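Local structure of glucose-1-phosphate thymidylyltransferase (Bacillus anthracis, 4ECM) at residues G32-R37 against D105-I110; Y55-H60 against D132-D137; Q112-C117 against L217-I222; T242-H247 against Q251-L256. The protein catalyses the transfer of a thymidylyl group from dTTP to glucose 1-phosphate, giving dTDP-glucose and pyrophosphate, in the pathway to dTDP-L-rhamnose. One frame throughout, in Å; residues are numbered along the deposited sequence.

Interaction 1. Residues G32-R37 against D105-I110. With POP (pyrophosphate 2-), chain C; DAU (2'deoxy-thymidine-5'-diphospho-alpha-D-glucose), chain B.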
# COMPACT_ATOMS: atom_id res chain seq x y z
N GLY A 32 6.22 -8.85 -14.46
CA GLY A 32 6.06 -9.77 -13.34
C GLY A 32 7.39 -10.26 -12.79
O GLY A 32 8.39 -9.53 -12.79
N GLY A 33 7.41 -11.49 -12.31
CA GLY A 33 8.63 -12.06 -11.72
C GLY A 33 8.79 -11.75 -10.24
O GLY A 33 8.13 -10.87 -9.71
N THR A 34 9.69 -12.47 -9.59
CA THR A 34 9.92 -12.33 -8.15
C THR A 34 10.92 -11.23 -7.78
O THR A 34 10.84 -10.65 -6.71
CB THR A 34 10.44 -13.65 -7.55
OG1 THR A 34 11.75 -13.91 -8.05
CG2 THR A 34 9.50 -14.84 -7.92
N GLY A 35 11.86 -10.94 -8.67
CA GLY A 35 12.91 -9.96 -8.39
C GLY A 35 13.95 -10.48 -7.40
O GLY A 35 14.74 -9.70 -6.84
N SER A 36 13.95 -11.81 -7.19
CA SER A 36 14.84 -12.45 -6.21
C SER A 36 16.31 -12.12 -6.42
O SER A 36 17.02 -11.91 -5.45
CB SER A 36 14.64 -13.98 -6.19
OG SER A 36 14.99 -14.57 -7.43
N ARG A 37 16.76 -12.06 -7.67
CA ARG A 37 18.17 -11.72 -7.94
C ARG A 37 18.59 -10.37 -7.37
O ARG A 37 19.75 -10.18 -7.02
CB ARG A 37 18.46 -11.73 -9.44
CG ARG A 37 18.82 -13.10 -10.00
CD ARG A 37 18.97 -13.07 -11.50
NE ARG A 37 17.67 -12.89 -12.14
CZ ARG A 37 17.47 -12.67 -13.44
NH1 ARG A 37 18.51 -12.57 -14.28
NH2 ARG A 37 16.23 -12.54 -13.91
N ASP A 105 -0.45 -14.83 -11.36
CA ASP A 105 -0.46 -15.40 -10.01
C ASP A 105 0.91 -15.78 -9.46
O ASP A 105 1.25 -15.44 -8.34
CB ASP A 105 -1.38 -16.63 -9.96
CG ASP A 105 -2.85 -16.26 -10.12
OD1 ASP A 105 -3.57 -16.94 -10.90
OD2 ASP A 105 -3.27 -15.27 -9.46
N LYS A 106 1.69 -16.50 -10.27
CA LYS A 106 3.03 -16.94 -9.88
C LYS A 106 3.98 -16.65 -11.02
O LYS A 106 3.55 -16.56 -12.18
CB LYS A 106 3.03 -18.45 -9.58
CG LYS A 106 2.05 -18.85 -8.46
CD LYS A 106 2.14 -20.34 -8.10
CE LYS A 106 1.18 -20.67 -6.94
NZ LYS A 106 1.18 -22.11 -6.56
N ALA A 107 5.28 -16.53 -10.70
CA ALA A 107 6.30 -16.25 -11.72
C ALA A 107 6.54 -17.51 -12.59
O ALA A 107 7.66 -18.02 -12.67
CB ALA A 107 7.59 -15.79 -11.04
N GLY A 108 5.48 -17.97 -13.24
CA GLY A 108 5.52 -19.19 -14.05
C GLY A 108 6.11 -19.04 -15.44
O GLY A 108 6.06 -19.98 -16.23
N GLY A 109 6.66 -17.88 -15.75
CA GLY A 109 7.33 -17.70 -17.03
C GLY A 109 6.79 -16.61 -17.93
O GLY A 109 5.62 -16.22 -17.87
N ILE A 110 7.69 -16.13 -18.79
CA ILE A 110 7.39 -15.11 -19.76
C ILE A 110 6.23 -15.53 -20.67
O ILE A 110 5.33 -14.74 -20.91
CB ILE A 110 8.63 -14.81 -20.62
CG1 ILE A 110 9.68 -14.08 -19.77
CG2 ILE A 110 8.26 -13.94 -21.85
CD1 ILE A 110 11.04 -14.07 -20.40
P1 POP C . 14.24 -12.81 -10.62
O1 POP C . 13.77 -13.91 -9.70
O2 POP C . 15.30 -11.97 -9.97
O3 POP C . 14.82 -13.47 -11.85
O POP C . 12.97 -11.88 -11.01
P2 POP C . 12.60 -11.49 -12.53
O4 POP C . 13.85 -11.00 -13.23
O5 POP C . 11.57 -10.39 -12.53
O6 POP C . 12.07 -12.70 -13.30
O6 DAU B . 16.68 -10.24 -21.27
C6 DAU B . 16.62 -11.04 -22.45
C5 DAU B . 16.35 -12.49 -22.07
O5 DAU B . 15.15 -12.51 -21.31
C4 DAU B . 16.23 -13.38 -23.31
O4 DAU B . 17.45 -13.43 -24.03
C3 DAU B . 15.82 -14.81 -22.95
O3 DAU B . 15.60 -15.55 -24.17
C2 DAU B . 14.55 -14.75 -22.10
O2 DAU B . 14.17 -16.06 -21.64
C1 DAU B . 14.72 -13.82 -20.91
O1 DAU B . 15.67 -14.39 -20.01
P2 DAU B . 15.69 -13.97 -18.45
O3P DAU B . 16.31 -12.61 -18.27
O4P DAU B . 16.20 -15.17 -17.70
OPP DAU B . 14.11 -13.78 -18.14
P DAU B . 13.58 -13.34 -16.69
O1P DAU B . 14.60 -12.43 -16.05
O2P DAU B . 13.10 -14.55 -15.98
O5' DAU B . 12.31 -12.42 -17.06
C5' DAU B . 12.52 -11.15 -17.65
C4' DAU B . 11.31 -10.21 -17.57
O4' DAU B . 10.06 -10.85 -17.85
C3' DAU B . 11.19 -9.51 -16.24
O3' DAU B . 11.14 -8.11 -16.55
C2' DAU B . 9.89 -9.97 -15.64
C1' DAU B . 9.14 -10.59 -16.81
N11 DAU B . 8.53 -11.91 -16.57
C61 DAU B . 9.38 -12.97 -16.16
C51 DAU B . 8.86 -14.12 -15.60
C5A DAU B . 9.77 -15.29 -15.28
C21 DAU B . 7.18 -11.96 -16.19
O21 DAU B . 6.39 -10.92 -16.50
N31 DAU B . 6.63 -13.07 -15.64
C41 DAU B . 7.40 -14.15 -15.33
O41 DAU B . 6.84 -15.24 -14.76

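Interaction 2. Residues Y55-H60 against D132-D137. With DAU (2'deoxy-thymidine-5'-diphospho-alpha-D-glucose), chain B.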
# COMPACT_ATOMS: atom_id res chain seq x y z
N TYR A 55 13.98 7.95 -14.41
CA TYR A 55 12.63 7.42 -14.47
C TYR A 55 12.61 6.01 -13.89
O TYR A 55 13.64 5.33 -13.85
CB TYR A 55 12.12 7.35 -15.91
CG TYR A 55 12.19 8.68 -16.62
CD1 TYR A 55 11.25 9.67 -16.37
CD2 TYR A 55 13.20 8.95 -17.53
CE1 TYR A 55 11.31 10.88 -17.00
CE2 TYR A 55 13.26 10.16 -18.16
CZ TYR A 55 12.31 11.13 -17.90
OH TYR A 55 12.37 12.35 -18.54
N PRO A 56 11.43 5.57 -13.43
CA PRO A 56 11.27 4.18 -13.04
C PRO A 56 11.49 3.32 -14.27
O PRO A 56 11.12 3.72 -15.36
CB PRO A 56 9.81 4.09 -12.62
CG PRO A 56 9.36 5.44 -12.42
CD PRO A 56 10.22 6.36 -13.20
N MET A 57 12.09 2.16 -14.08
CA MET A 57 12.43 1.26 -15.18
C MET A 57 11.31 1.08 -16.21
O MET A 57 11.56 1.12 -17.40
CB MET A 57 12.84 -0.10 -14.61
CG MET A 57 13.28 -1.15 -15.62
SD MET A 57 13.64 -2.76 -14.85
CE MET A 57 14.86 -2.33 -13.56
N ILE A 58 10.08 0.90 -15.73
CA ILE A 58 8.96 0.60 -16.63
C ILE A 58 8.59 1.74 -17.58
O ILE A 58 8.01 1.49 -18.64
CB ILE A 58 7.72 0.08 -15.84
CG1 ILE A 58 6.75 -0.66 -16.76
CG2 ILE A 58 7.06 1.18 -15.03
CD1 ILE A 58 5.68 -1.39 -16.01
N TYR A 59 8.93 2.98 -17.22
CA TYR A 59 8.63 4.12 -18.09
C TYR A 59 9.31 3.98 -19.44
O TYR A 59 8.79 4.45 -20.44
CB TYR A 59 9.08 5.45 -17.48
CG TYR A 59 8.10 6.13 -16.54
CD1 TYR A 59 7.20 5.40 -15.77
CD2 TYR A 59 8.14 7.52 -16.35
CE1 TYR A 59 6.33 6.04 -14.89
CE2 TYR A 59 7.28 8.15 -15.46
CZ TYR A 59 6.38 7.41 -14.73
OH TYR A 59 5.52 8.03 -13.87
N HIS A 60 10.48 3.36 -19.46
CA HIS A 60 11.23 3.21 -20.71
C HIS A 60 10.44 2.39 -21.73
O HIS A 60 10.36 2.77 -22.89
CB HIS A 60 12.62 2.60 -20.46
CG HIS A 60 13.52 3.47 -19.64
ND1 HIS A 60 14.47 4.30 -20.20
CD2 HIS A 60 13.57 3.70 -18.31
CE1 HIS A 60 15.09 4.97 -19.25
NE2 HIS A 60 14.55 4.63 -18.08
N ASP A 132 12.37 -5.35 -18.02
CA ASP A 132 13.75 -5.07 -17.60
C ASP A 132 14.73 -4.92 -18.77
O ASP A 132 15.93 -4.91 -18.54
CB ASP A 132 14.25 -6.12 -16.58
CG ASP A 132 14.48 -7.51 -17.19
OD1 ASP A 132 14.21 -7.70 -18.38
OD2 ASP A 132 14.92 -8.42 -16.44
N ASN A 133 14.22 -4.84 -20.01
CA ASN A 133 15.06 -4.63 -21.19
C ASN A 133 15.13 -3.15 -21.53
O ASN A 133 14.12 -2.53 -21.90
CB ASN A 133 14.55 -5.41 -22.40
CG ASN A 133 15.01 -6.88 -22.41
OD1 ASN A 133 15.44 -7.38 -23.45
ND2 ASN A 133 14.95 -7.56 -21.26
N ILE A 134 16.33 -2.58 -21.41
CA ILE A 134 16.55 -1.16 -21.66
C ILE A 134 17.48 -1.04 -22.85
O ILE A 134 18.53 -1.68 -22.88
CB ILE A 134 17.17 -0.47 -20.42
CG1 ILE A 134 16.39 -0.86 -19.16
CG2 ILE A 134 17.28 1.06 -20.63
CD1 ILE A 134 14.90 -0.47 -19.14
N PHE A 135 17.10 -0.22 -23.83
CA PHE A 135 17.87 -0.09 -25.06
C PHE A 135 17.66 1.26 -25.73
O PHE A 135 16.66 1.93 -25.49
CB PHE A 135 17.48 -1.23 -26.00
CG PHE A 135 16.03 -1.30 -26.29
CD1 PHE A 135 15.51 -0.79 -27.46
CD2 PHE A 135 15.15 -1.88 -25.38
CE1 PHE A 135 14.16 -0.85 -27.72
CE2 PHE A 135 13.81 -1.93 -25.62
CZ PHE A 135 13.30 -1.42 -26.80
N SER A 136 18.61 1.64 -26.60
CA SER A 136 18.56 2.94 -27.29
C SER A 136 17.78 3.00 -28.62
O SER A 136 17.25 4.04 -28.97
CB SER A 136 19.97 3.48 -27.54
OG SER A 136 20.73 2.60 -28.34
N ASP A 137 17.72 1.91 -29.36
CA ASP A 137 17.01 1.96 -30.64
C ASP A 137 15.54 2.34 -30.53
O ASP A 137 14.88 1.95 -29.56
CB ASP A 137 17.05 0.61 -31.34
CG ASP A 137 18.32 0.36 -32.12
OD1 ASP A 137 19.24 1.22 -32.11
OD2 ASP A 137 18.37 -0.70 -32.77
O6 DAU B . 16.68 -10.24 -21.27
C6 DAU B . 16.62 -11.04 -22.45
C5 DAU B . 16.35 -12.49 -22.07
O5 DAU B . 15.15 -12.51 -21.31
C4 DAU B . 16.23 -13.38 -23.31
O4 DAU B . 17.45 -13.43 -24.03
C3 DAU B . 15.82 -14.81 -22.95
O3 DAU B . 15.60 -15.55 -24.17
C2 DAU B . 14.55 -14.75 -22.10
O2 DAU B . 14.17 -16.06 -21.64
C1 DAU B . 14.72 -13.82 -20.91
O1 DAU B . 15.67 -14.39 -20.01
P2 DAU B . 15.69 -13.97 -18.45
O3P DAU B . 16.31 -12.61 -18.27
O4P DAU B . 16.20 -15.17 -17.70
OPP DAU B . 14.11 -13.78 -18.14
P DAU B . 13.58 -13.34 -16.69
O1P DAU B . 14.60 -12.43 -16.05
O2P DAU B . 13.10 -14.55 -15.98
O5' DAU B . 12.31 -12.42 -17.06
C5' DAU B . 12.52 -11.15 -17.65
C4' DAU B . 11.31 -10.21 -17.57
O4' DAU B . 10.06 -10.85 -17.85
C3' DAU B . 11.19 -9.51 -16.24
O3' DAU B . 11.14 -8.11 -16.55
C2' DAU B . 9.89 -9.97 -15.64
C1' DAU B . 9.14 -10.59 -16.81
N11 DAU B . 8.53 -11.91 -16.57
C61 DAU B . 9.38 -12.97 -16.16
C51 DAU B . 8.86 -14.12 -15.60
C5A DAU B . 9.77 -15.29 -15.28
C21 DAU B . 7.18 -11.96 -16.19
O21 DAU B . 6.39 -10.92 -16.50
N31 DAU B . 6.63 -13.07 -15.64
C41 DAU B . 7.40 -14.15 -15.33
O41 DAU B . 6.84 -15.24 -14.76

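Interaction 3. Residues Q112-C117 against L217-I222. With DAU (2'deoxy-thymidine-5'-diphospho-alpha-D-glucose), chain B.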
# COMPACT_ATOMS: atom_id res chain seq x y z
N GLN A 112 3.93 -17.76 -20.08
CA GLN A 112 2.71 -17.81 -19.27
C GLN A 112 2.08 -16.40 -19.13
O GLN A 112 0.87 -16.22 -19.26
CB GLN A 112 3.05 -18.34 -17.88
CG GLN A 112 1.84 -18.58 -16.98
CD GLN A 112 2.23 -18.97 -15.55
OE1 GLN A 112 2.86 -18.19 -14.83
NE2 GLN A 112 1.81 -20.16 -15.13
N ALA A 113 2.93 -15.42 -18.84
CA ALA A 113 2.49 -14.04 -18.69
C ALA A 113 1.86 -13.56 -19.99
O ALA A 113 0.79 -12.96 -20.01
CB ALA A 113 3.67 -13.14 -18.28
N LEU A 114 2.51 -13.86 -21.10
CA LEU A 114 2.00 -13.44 -22.41
C LEU A 114 0.64 -14.07 -22.69
O LEU A 114 -0.22 -13.44 -23.30
CB LEU A 114 2.99 -13.80 -23.52
CG LEU A 114 2.57 -13.49 -24.95
CD1 LEU A 114 2.33 -12.01 -25.13
CD2 LEU A 114 3.66 -13.97 -25.91
N GLY A 115 0.45 -15.29 -22.22
CA GLY A 115 -0.82 -16.02 -22.43
C GLY A 115 -2.04 -15.31 -21.88
O GLY A 115 -3.13 -15.46 -22.41
N LEU A 116 -1.86 -14.53 -20.81
CA LEU A 116 -2.97 -13.76 -20.18
C LEU A 116 -3.49 -12.62 -21.09
O LEU A 116 -4.56 -12.05 -20.83
CB LEU A 116 -2.48 -13.14 -18.87
CG LEU A 116 -1.85 -14.09 -17.85
CD1 LEU A 116 -1.17 -13.30 -16.72
CD2 LEU A 116 -2.87 -15.10 -17.30
N CYS A 117 -2.73 -12.29 -22.13
CA CYS A 117 -3.09 -11.19 -23.02
C CYS A 117 -3.88 -11.63 -24.25
O CYS A 117 -4.13 -10.83 -25.14
CB CYS A 117 -1.80 -10.50 -23.49
SG CYS A 117 -0.68 -10.04 -22.19
N LEU A 217 7.41 -21.81 -18.77
CA LEU A 217 6.97 -21.87 -20.16
C LEU A 217 7.96 -20.95 -20.84
O LEU A 217 8.02 -19.75 -20.50
CB LEU A 217 5.52 -21.35 -20.28
CG LEU A 217 4.38 -22.28 -19.78
CD1 LEU A 217 4.66 -22.91 -18.42
CD2 LEU A 217 3.03 -21.54 -19.78
N GLU A 218 8.76 -21.48 -21.78
CA GLU A 218 9.86 -20.69 -22.40
C GLU A 218 9.53 -19.92 -23.68
O GLU A 218 9.03 -20.48 -24.64
CB GLU A 218 11.07 -21.58 -22.66
CG GLU A 218 11.68 -22.26 -21.43
CD GLU A 218 12.42 -21.31 -20.50
OE1 GLU A 218 12.51 -20.10 -20.80
OE2 GLU A 218 12.91 -21.78 -19.46
N ILE A 219 9.87 -18.63 -23.69
CA ILE A 219 9.63 -17.79 -24.87
C ILE A 219 10.46 -18.31 -26.06
O ILE A 219 10.04 -18.20 -27.22
CB ILE A 219 9.93 -16.27 -24.61
CG1 ILE A 219 9.20 -15.40 -25.64
CG2 ILE A 219 11.40 -15.98 -24.64
CD1 ILE A 219 7.65 -15.48 -25.55
N THR A 220 11.62 -18.89 -25.77
CA THR A 220 12.46 -19.46 -26.84
C THR A 220 11.70 -20.58 -27.60
O THR A 220 11.80 -20.68 -28.83
CB THR A 220 13.81 -19.96 -26.29
OG1 THR A 220 14.62 -18.82 -25.93
CG2 THR A 220 14.56 -20.79 -27.34
N ASP A 221 10.91 -21.38 -26.89
CA ASP A 221 10.10 -22.43 -27.55
C ASP A 221 9.12 -21.83 -28.56
O ASP A 221 8.91 -22.38 -29.65
CB ASP A 221 9.36 -23.27 -26.52
CG ASP A 221 10.29 -24.02 -25.60
OD1 ASP A 221 11.46 -24.26 -25.99
OD2 ASP A 221 9.86 -24.36 -24.48
N ILE A 222 8.52 -20.71 -28.19
CA ILE A 222 7.60 -20.00 -29.07
C ILE A 222 8.34 -19.49 -30.30
O ILE A 222 7.87 -19.64 -31.43
CB ILE A 222 6.96 -18.80 -28.34
CG1 ILE A 222 5.97 -19.29 -27.30
CG2 ILE A 222 6.26 -17.87 -29.34
CD1 ILE A 222 5.47 -18.16 -26.37
O6 DAU B . 16.68 -10.24 -21.27
C6 DAU B . 16.62 -11.04 -22.45
C5 DAU B . 16.35 -12.49 -22.07
O5 DAU B . 15.15 -12.51 -21.31
C4 DAU B . 16.23 -13.38 -23.31
O4 DAU B . 17.45 -13.43 -24.03
C3 DAU B . 15.82 -14.81 -22.95
O3 DAU B . 15.60 -15.55 -24.17
C2 DAU B . 14.55 -14.75 -22.10
O2 DAU B . 14.17 -16.06 -21.64
C1 DAU B . 14.72 -13.82 -20.91
O1 DAU B . 15.67 -14.39 -20.01
P2 DAU B . 15.69 -13.97 -18.45
O3P DAU B . 16.31 -12.61 -18.27
O4P DAU B . 16.20 -15.17 -17.70
OPP DAU B . 14.11 -13.78 -18.14
P DAU B . 13.58 -13.34 -16.69
O1P DAU B . 14.60 -12.43 -16.05
O2P DAU B . 13.10 -14.55 -15.98
O5' DAU B . 12.31 -12.42 -17.06
C5' DAU B . 12.52 -11.15 -17.65
C4' DAU B . 11.31 -10.21 -17.57
O4' DAU B . 10.06 -10.85 -17.85
C3' DAU B . 11.19 -9.51 -16.24
O3' DAU B . 11.14 -8.11 -16.55
C2' DAU B . 9.89 -9.97 -15.64
C1' DAU B . 9.14 -10.59 -16.81
N11 DAU B . 8.53 -11.91 -16.57
C61 DAU B . 9.38 -12.97 -16.16
C51 DAU B . 8.86 -14.12 -15.60
C5A DAU B . 9.77 -15.29 -15.28
C21 DAU B . 7.18 -11.96 -16.19
O21 DAU B . 6.39 -10.92 -16.50
N31 DAU B . 6.63 -13.07 -15.64
C41 DAU B . 7.40 -14.15 -15.33
O41 DAU B . 6.84 -15.24 -14.76

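Interaction 4. Residues T242-H247 against Q251-L256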
# COMPACT_ATOMS: atom_id res chain seq x y z
N THR A 242 20.65 -3.52 -22.79
CA THR A 242 21.01 -4.24 -21.59
C THR A 242 19.78 -4.71 -20.86
O THR A 242 18.70 -4.12 -20.96
CB THR A 242 21.79 -3.37 -20.60
OG1 THR A 242 22.23 -4.19 -19.50
CG2 THR A 242 20.91 -2.22 -20.05
N ASP A 243 19.93 -5.82 -20.16
CA ASP A 243 18.89 -6.25 -19.28
C ASP A 243 19.17 -5.43 -18.02
O ASP A 243 20.22 -4.77 -17.87
CB ASP A 243 18.99 -7.73 -18.93
CG ASP A 243 20.19 -8.02 -18.05
OD1 ASP A 243 21.31 -7.92 -18.55
OD2 ASP A 243 20.01 -8.34 -16.86
N ALA A 244 18.23 -5.43 -17.11
CA ALA A 244 18.44 -4.74 -15.83
C ALA A 244 18.05 -5.60 -14.65
O ALA A 244 17.62 -5.08 -13.64
CB ALA A 244 17.68 -3.43 -15.81
N GLY A 245 18.25 -6.91 -14.77
CA GLY A 245 17.84 -7.89 -13.74
C GLY A 245 18.89 -8.38 -12.75
O GLY A 245 18.59 -9.25 -11.93
N THR A 246 20.11 -7.83 -12.83
CA THR A 246 21.19 -8.16 -11.90
C THR A 246 21.72 -6.84 -11.39
O THR A 246 21.57 -5.81 -12.05
CB THR A 246 22.36 -8.89 -12.60
OG1 THR A 246 22.93 -8.03 -13.59
CG2 THR A 246 21.89 -10.23 -13.27
N HIS A 247 22.37 -6.84 -10.23
CA HIS A 247 22.92 -5.59 -9.72
C HIS A 247 23.83 -4.87 -10.69
O HIS A 247 23.65 -3.67 -10.94
CB HIS A 247 23.61 -5.79 -8.38
CG HIS A 247 22.66 -6.13 -7.27
ND1 HIS A 247 21.79 -5.21 -6.74
CD2 HIS A 247 22.44 -7.29 -6.61
CE1 HIS A 247 21.07 -5.78 -5.79
NE2 HIS A 247 21.44 -7.05 -5.70
N GLN A 251 22.88 -1.35 -12.65
CA GLN A 251 23.77 -0.18 -12.55
C GLN A 251 24.22 0.29 -13.92
O GLN A 251 24.31 1.50 -14.18
CB GLN A 251 24.97 -0.49 -11.67
CG GLN A 251 24.60 -0.73 -10.21
CD GLN A 251 23.94 0.46 -9.56
OE1 GLN A 251 24.22 1.62 -9.91
NE2 GLN A 251 23.06 0.20 -8.59
N ARG A 252 24.49 -0.66 -14.82
CA ARG A 252 24.90 -0.34 -16.18
C ARG A 252 23.78 0.40 -16.90
O ARG A 252 24.01 1.43 -17.53
CB ARG A 252 25.20 -1.62 -16.94
CG ARG A 252 25.80 -1.44 -18.34
CD ARG A 252 25.74 -2.77 -19.06
NE ARG A 252 26.15 -3.84 -18.15
CZ ARG A 252 25.74 -5.09 -18.23
NH1 ARG A 252 26.17 -5.97 -17.34
NH2 ARG A 252 24.88 -5.46 -19.18
N ALA A 253 22.57 -0.12 -16.79
CA ALA A 253 21.40 0.50 -17.41
C ALA A 253 21.26 1.93 -16.89
O ALA A 253 21.00 2.86 -17.67
CB ALA A 253 20.13 -0.31 -17.11
N ASN A 254 21.43 2.12 -15.58
CA ASN A 254 21.38 3.47 -15.02
C ASN A 254 22.40 4.42 -15.64
O ASN A 254 22.04 5.56 -15.99
CB ASN A 254 21.55 3.48 -13.49
CG ASN A 254 20.24 3.29 -12.78
OD1 ASN A 254 19.59 4.28 -12.44
ND2 ASN A 254 19.80 2.04 -12.60
N ALA A 255 23.64 3.97 -15.80
CA ALA A 255 24.68 4.80 -16.38
C ALA A 255 24.34 5.11 -17.84
O ALA A 255 24.43 6.25 -18.27
CB ALA A 255 26.07 4.13 -16.28
N LEU A 256 23.94 4.09 -18.59
CA LEU A 256 23.58 4.27 -19.99
C LEU A 256 22.39 5.20 -20.20
O LEU A 256 22.31 5.87 -21.23
CB LEU A 256 23.25 2.91 -20.63
CG LEU A 256 24.46 2.00 -20.90
CD1 LEU A 256 24.06 0.57 -21.34
CD2 LEU A 256 25.35 2.66 -21.96
O HOH W 1 22.55 -2.48 -7.35

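Interaction 1. Residues G32-R37 against D105-I110
The glycine-rich loop of the nucleotidyltransferase active site meets the loop that follows strand 98-103 through the methyl of A107, whose CB lies 3.9 Å from G33 CA and 3.8 Å from T34 CG2. No hydrogen bond joins the two loops directly; the bound dTDP-glucose bridges them through its thymine. The base is gripped at its two carbonyls: G32 N donates to DAU O21, and G109 N, at the N-cap position of helix 110-115, donates to DAU O41 at 2.8 Å. The sequence GGTGSR is the signature loop of sugar-phosphate nucleotidyltransferases, and here it wraps the pyrophosphate. G33 takes backbone angles that call for glycine, and POP O5 lies 3.5 Å from its CA. G35 N, R37 N and S36 OG each donate to a pyrophosphate oxygen. With OG1 placed between its backbone N and carbonyl carbon (chi1 68°), T34 accepts from S36 N, which closes an ST turn. The R37 chain, bent at chi3, brings its guanidinium edge between both ligands: NH2 donates to POP O3 at 2.7 Å and to DAU O1P, also at 2.7 Å, while NE reaches POP O3. K47 gives the pyrophosphate a further hydrogen bond.

Interaction 2. Residues Y55-H60 against D132-D137
M57 and D132 lie side by side, and this is the tighter part of a buried contact: M57 SD rests 3.6 Å from D132 CA and 3.8 Å from D132 CB. M57 runs straight from the start of helix 57-67, with CG anti to the backbone N (chi1 -178°), and bends at its last torsion. Farther along, the fit is easier. I134 sends CD1 alone toward the helix, where it sits 3.9 Å from M57 CG and 4.0 Å from H60 CB, one methyl filling the notch between residues three apart on the helix. The H60 ring gives its NE2 to the carbonyl of V52. The contact thus seats the N-terminal turn of helix 57-67 on short strand 133-135, which pairs with strand 241-243 beside the active site of this nucleotidyltransferase fold. On the ligand side the chemistry turns polar. N133 ND2 donates to D132 OD1 at 3.0 Å, with the acceptor in the amide plane, and also to the glucose hydroxyl DAU O6 at 3.2 Å; D132 N makes a weak bond to DAU O3'. The other carboxylate oxygen, D132 OD2, forms a salt bridge with K47, so both oxygens are held. Beyond I134 the segments diverge, and S136 and D137 are partly open to solvent. At the other end Y55, P56 and Y59 pack on a third subunit.

Interaction 3. Residues Q112-C117 against L217-I222
L217 and Q112 meet where two helices begin beside the nucleotide pocket: helix 110-115, which follows the thymine-binding loop of the nucleotidyltransferase fold, and helix 219-228, for which E218 is the N-cap. The contact across the segments is apolar and made in two patches. In the first, L217 lays one branch against the helix flank, CD2 standing 3.7 Å from Q112 CB and 3.8 Å from Q112 CA, while its CB comes within 3.9 Å of Q112 N. The second patch is looser: L114 CD2 and I219 CD1 approach to 4.3 Å. I219 CG1 is anti to the backbone N (chi1 -159°), and this carries CD1 toward helix 110-115. Y198 of strand 190-198 packs against both L114 and I219, and V202 and I206 of helix 202-206 also touch L114, so the second patch belongs to a larger apolar cluster. Polar groups find their partners outside the pair. The extended Q112 side chain hands OE1 to Q104 NE2, and E218 forms a salt bridge with R214. T220 OG1 is hydrogen-bonded to E181, a residue that itself binds the nucleotide sugar. Ligand contacts are by packing: I219 CG2 comes within 4.1 Å of the glucose hydroxyl DAU O2, and the A113 methyl closes on the thymine, its CB 3.9 Å from DAU O21.

Interaction 4. Residues T242-H247 against Q251-L256
From A244 to H247 the backbone turns out of strand 241-243 and straight into helix 247-256, which folds back so that A244 and A253 have CA atoms 6.2 Å apart; Q251 N donates to H247 O at 3.0 Å and 163°, an i to i+4 bond in the opening turn of the helix that follows the N-cap T246. The side chains close the angle between strand and helix with small groups. T242 CG2 presses on the helix surface, 3.6 Å from A253 CB and 3.8 Å from A253 CA, and A244 CB adds a looser methyl contact to A253 CB at 4.2 Å. T242 holds OG1 anti to its backbone N (chi1 -174°), from where the hydroxyl donates to D243 O, meeting a lone pair in the carbonyl plane at 2.7 Å. R252 passes obliquely by this hydroxyl, though it is modelled in two conformers and its place is uncertain. At the helix start, water 1 joins H247 ND1 to Q251 NE2, accepting from the amide at 3.0 Å. The same amide nitrogen also bonds N254 OD1 of a third subunit, and H247 packs on R54 of that subunit, so this turn of helix lies at a subunit interface. Within the chain, T242 pairs by backbone with I134 of antiparallel strand 133-135, L256 leans on W240, and N254 ties the helix to the hairpin of strands 51-52 and 55-56 through P51 and G53.

Interaction 2 is the fully buried contact, interactions 3 and 4 are partly buried, and interaction 1 lies at the surface, though the ligands line one side of it. Interactions 1, 2 and 3 all touch the nucleotide sugar, but only interaction 1 is dominated by bonds to ligands; interaction 3 is aliphatic packing. Interactions 2 and 4 share the two-stranded sheet of 133-135 and 241-243, with A244 packed on M57 and D132, and both reach the third subunit. Interactions 1 and 3 adjoin through I110 and I219, while R37 touches G245, bringing interaction 1 against interaction 4. Interactions 3 and 4, their centres about 24 Å apart, do not touch.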